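Local coordinates for AlgW protein (Pseudomonas aeruginosa, PDB 7CO3) that is an HtrA-type protease, probably a serine endopeptidase, that pairs a trypsin-like protease domain with a PDZ domain and assembles as a trimer, at residues L231-A234 against A235-I239; S247-G250 against G251-I255. The protein carries 1 engineered substitution. All blocks are in the same frame, centred on the assembly; numbering follows the deposited sequence.

In the fold
From the N terminus, the chain first builds a closed six-stranded barrel and then a second, mixed sheet, and both contacts lie in that later part of the protease domain. Contact 1 closes the tight turn between strand 230-233 and strand 238-245, a hairpin whose first strand also pairs with strand 180-185. The chain then follows strand 238-245 to contact 2, which folds the loop leading into strand 256-260. The two contacts are in series, neither nested nor crossed: their centres are 23 Å apart and their nearest atoms about 10 Å. Contact 1 touches no other subunit, whereas contact 2 meets both neighbouring copies in the trimer.

Contact 1: residues L231-A234 against A235-I239; sequences LVDA and AGNLI
Val-232 and Leu-238 face each other as an antiparallel non-hydrogen-bonded pair with CA atoms 4.5 Å apart, while a type I turn from Asp-233 to Gly-236 reverses the chain. Ile-239 N bonds to Leu-231 O at 2.9 Å, and Asp-233 N reaches Asn-237 O at 2.8 Å. Gly-236 N closes the turn by bonding to Asp-233 O at 2.9 Å. Gly-236 has a positive phi, 93°, at which a CB would run into the preceding carbonyl O. The Asp-233 carboxylate folds back over the turn. With CG set between the backbone N and the carbonyl carbon (chi1 66°), OD1 accepts from Ala-235 N and, at 2.8 Å, from Asn-237 N, the two donors arriving on opposite faces of the carboxylate. OD2 offers its syn lone pair to Asn-237 ND2 at 3.2 Å, and the amide stands nearly perpendicular to the carboxylate (87°). Three bonds thus hold the carboxylate in place. On one face Leu-231 CG packs 3.9 Å from Ile-239 CG1; on the other, that of Val-232 and Leu-238, Val-232 CG1 presses on Gly-236 CA. Beyond the hairpin, Arg-61 of helix 56-62 bonds to Ala-235 O. Bonding of Ala-235 N to Asp-233 OD1 makes an Asx turn within a type I turn plus G1 bulge, a common way to close a beta hairpin, here between strands 230-233 and 238-245 of the trypsin-like domain's second sheet.

Contact 2: residues S247-G250 against G251-I255; sequences SKSG and GSQGI
Ser-247 OG meets Gly-251 O at 2.8 Å in the plane of that carbonyl, and this single hydroxyl organises the loop. It donates to Gly-251 O and accepts twice, from Ser-249 N at 2.8 Å and from Ser-249 OG at 2.9 Å, so three bonds converge on it. Its first torsion, 170°, turns OG away from the backbone N of Ser-247 and in over the bend. Gln-253 reaches back across the loop, extended beyond CG, and its OE1 accepts from Lys-248 N at 3.0 Å. The bond is nearly straight (169° at the hydrogen), though the donor sits above the side-chain carbonyl plane. Gln-253 NE2 lies 3.0 Å from Ser-249 OG, but the poor angle rules out a hydrogen bond. Past the bend, Ser-252 OG accepts from Gly-254 N at 3.3 Å, and Ser-252 N donates to Asn-223 OD1 of the same chain. Gln-253 O receives Asn-223 ND2 of the second subunit, while Ser-249 packs on Ser-249 of that subunit and on Gln-253 of the third. The bonds from Ser-249 N and Gly-254 N define two ST turns, in a loop between strands 238-245 and 256-260 that probably corresponds to L2 of HtrA proteases, here packed at the trimer interface.

Contact 1: residues L231-A234 against A235-I239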
loop_
_atom_site.group_PDB
_atom_site.type_symbol
_atom_site.label_atom_id
_atom_site.label_comp_id
_atom_site.label_asym_id
_atom_site.label_seq_id
_atom_site.Cartn_x
_atom_site.Cartn_y
_atom_site.Cartn_z
ATOM N N LEU B 231 6.648 11.541 10.616
ATOM C CA LEU B 231 7.328 11.077 9.408
ATOM C C LEU B 231 8.815 11.305 9.613
ATOM O O LEU B 231 9.242 12.432 9.893
ATOM C CB LEU B 231 6.848 11.810 8.156
ATOM C CG LEU B 231 7.376 11.295 6.823
ATOM C CD1 LEU B 231 6.847 9.849 6.581
ATOM C CD2 LEU B 231 6.931 12.279 5.704
ATOM N N VAL B 232 9.602 10.269 9.408
ATOM C CA VAL B 232 11.018 10.280 9.744
ATOM C C VAL B 232 11.837 9.895 8.515
ATOM O O VAL B 232 11.357 9.155 7.658
ATOM C CB VAL B 232 11.160 9.322 10.949
ATOM C CG1 VAL B 232 12.101 8.181 10.728
ATOM C CG2 VAL B 232 11.321 10.083 12.249
ATOM N N ASP B 233 13.069 10.412 8.408
ATOM C CA ASP B 233 13.936 10.070 7.279
ATOM C C ASP B 233 14.598 8.732 7.556
ATOM O O ASP B 233 14.390 8.126 8.596
ATOM C CB ASP B 233 14.977 11.175 6.986
ATOM C CG ASP B 233 16.023 11.352 8.127
ATOM O OD1 ASP B 233 16.187 10.461 8.985
ATOM O OD2 ASP B 233 16.676 12.422 8.175
ATOM N N ALA B 234 15.450 8.274 6.637
ATOM C CA ALA B 234 16.009 6.923 6.759
ATOM C C ALA B 234 16.935 6.765 7.956
ATOM O O ALA B 234 17.259 5.632 8.324
ATOM C CB ALA B 234 16.752 6.534 5.481
ATOM N N ALA B 235 17.390 7.866 8.564
ATOM C CA ALA B 235 18.211 7.797 9.773
ATOM C C ALA B 235 17.407 8.043 11.037
ATOM O O ALA B 235 17.980 8.048 12.134
ATOM C CB ALA B 235 19.381 8.797 9.694
ATOM N N GLY B 236 16.097 8.235 10.925
ATOM C CA GLY B 236 15.285 8.438 12.111
ATOM C C GLY B 236 15.073 9.885 12.518
ATOM O O GLY B 236 14.543 10.121 13.600
ATOM N N ASN B 237 15.479 10.863 11.703
ATOM C CA ASN B 237 15.253 12.249 12.056
ATOM C C ASN B 237 13.898 12.701 11.564
ATOM O O ASN B 237 13.472 12.329 10.478
ATOM C CB ASN B 237 16.342 13.174 11.495
ATOM C CG ASN B 237 17.744 12.705 11.827
ATOM O OD1 ASN B 237 18.153 12.735 12.978
ATOM N ND2 ASN B 237 18.483 12.265 10.815
ATOM N N LEU B 238 13.266 13.577 12.338
ATOM C CA LEU B 238 11.923 14.047 12.032
ATOM C C LEU B 238 11.906 15.002 10.846
ATOM O O LEU B 238 12.542 16.064 10.878
ATOM C CB LEU B 238 11.328 14.749 13.243
ATOM C CG LEU B 238 9.903 15.279 13.120
ATOM C CD1 LEU B 238 8.885 14.107 12.991
ATOM C CD2 LEU B 238 9.597 16.204 14.313
ATOM N N ILE B 239 11.105 14.664 9.834
ATOM C CA ILE B 239 10.873 15.541 8.693
ATOM C C ILE B 239 9.436 16.023 8.580
ATOM O O ILE B 239 9.176 16.959 7.805
ATOM C CB ILE B 239 11.321 14.874 7.372
ATOM C CG1 ILE B 239 10.560 13.548 7.123
ATOM C CG2 ILE B 239 12.831 14.609 7.417
ATOM C CD1 ILE B 239 10.831 12.952 5.743
#

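Contact 2: residues S247-G250 against G251-I255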
loop_
_atom_site.group_PDB
_atom_site.type_symbol
_atom_site.label_atom_id
_atom_site.label_comp_id
_atom_site.label_asym_id
_atom_site.label_seq_id
_atom_site.Cartn_x
_atom_site.Cartn_y
_atom_site.Cartn_z
ATOM N N SER B 247 -7.950 9.014 -0.338
ATOM C CA SER B 247 -8.359 7.635 -0.479
ATOM C C SER B 247 -9.817 7.579 -0.873
ATOM O O SER B 247 -10.622 8.386 -0.413
ATOM C CB SER B 247 -8.192 6.853 0.830
ATOM O OG SER B 247 -8.830 5.594 0.688
ATOM N N LYS B 248 -10.146 6.578 -1.685
ATOM C CA LYS B 248 -11.523 6.245 -1.991
ATOM C C LYS B 248 -12.057 5.108 -1.131
ATOM O O LYS B 248 -13.155 4.626 -1.392
ATOM C CB LYS B 248 -11.631 5.897 -3.479
ATOM C CG LYS B 248 -10.925 6.950 -4.342
ATOM C CD LYS B 248 -11.627 7.229 -5.656
ATOM C CE LYS B 248 -11.410 8.669 -6.084
ATOM N NZ LYS B 248 -12.579 9.538 -5.770
ATOM N N SER B 249 -11.328 4.696 -0.091
ATOM C CA SER B 249 -11.653 3.475 0.652
ATOM C C SER B 249 -11.639 3.614 2.170
ATOM O O SER B 249 -11.869 2.615 2.856
ATOM C CB SER B 249 -10.680 2.368 0.281
ATOM O OG SER B 249 -9.373 2.711 0.716
ATOM N N GLY B 250 -11.343 4.793 2.725
ATOM C CA GLY B 250 -11.274 4.864 4.175
ATOM C C GLY B 250 -9.937 4.467 4.765
ATOM O O GLY B 250 -9.745 4.600 5.981
ATOM N N GLY B 251 -8.999 4.009 3.947
ATOM C CA GLY B 251 -7.682 3.690 4.438
ATOM C C GLY B 251 -6.637 3.865 3.365
ATOM O O GLY B 251 -6.909 4.373 2.280
ATOM N N SER B 252 -5.412 3.469 3.697
ATOM C CA SER B 252 -4.276 3.862 2.867
ATOM C C SER B 252 -4.417 3.298 1.453
ATOM O O SER B 252 -4.726 2.110 1.248
ATOM C CB SER B 252 -2.972 3.388 3.487
ATOM O OG SER B 252 -1.890 3.887 2.696
ATOM N N GLN B 253 -4.193 4.173 0.475
ATOM C CA GLN B 253 -3.969 3.794 -0.917
ATOM C C GLN B 253 -2.635 4.339 -1.410
ATOM O O GLN B 253 -2.453 4.501 -2.608
ATOM C CB GLN B 253 -5.160 4.234 -1.780
ATOM C CG GLN B 253 -6.418 3.417 -1.355
ATOM C CD GLN B 253 -7.715 3.707 -2.096
ATOM O OE1 GLN B 253 -7.937 4.807 -2.589
ATOM N NE2 GLN B 253 -8.573 2.690 -2.186
ATOM N N GLY B 254 -1.696 4.605 -0.488
ATOM C CA GLY B 254 -0.361 5.068 -0.823
ATOM C C GLY B 254 -0.235 6.555 -1.138
ATOM O O GLY B 254 0.797 6.961 -1.669
ATOM N N ILE B 255 -1.247 7.360 -0.847
ATOM C CA ILE B 255 -1.203 8.812 -1.072
ATOM C C ILE B 255 -1.440 9.475 0.291
ATOM O O ILE B 255 -2.570 9.754 0.679
ATOM C CB ILE B 255 -2.242 9.262 -2.108
ATOM C CG1 ILE B 255 -2.159 8.451 -3.418
ATOM C CG2 ILE B 255 -2.151 10.822 -2.361
ATOM C CD1 ILE B 255 -0.917 8.597 -4.135
#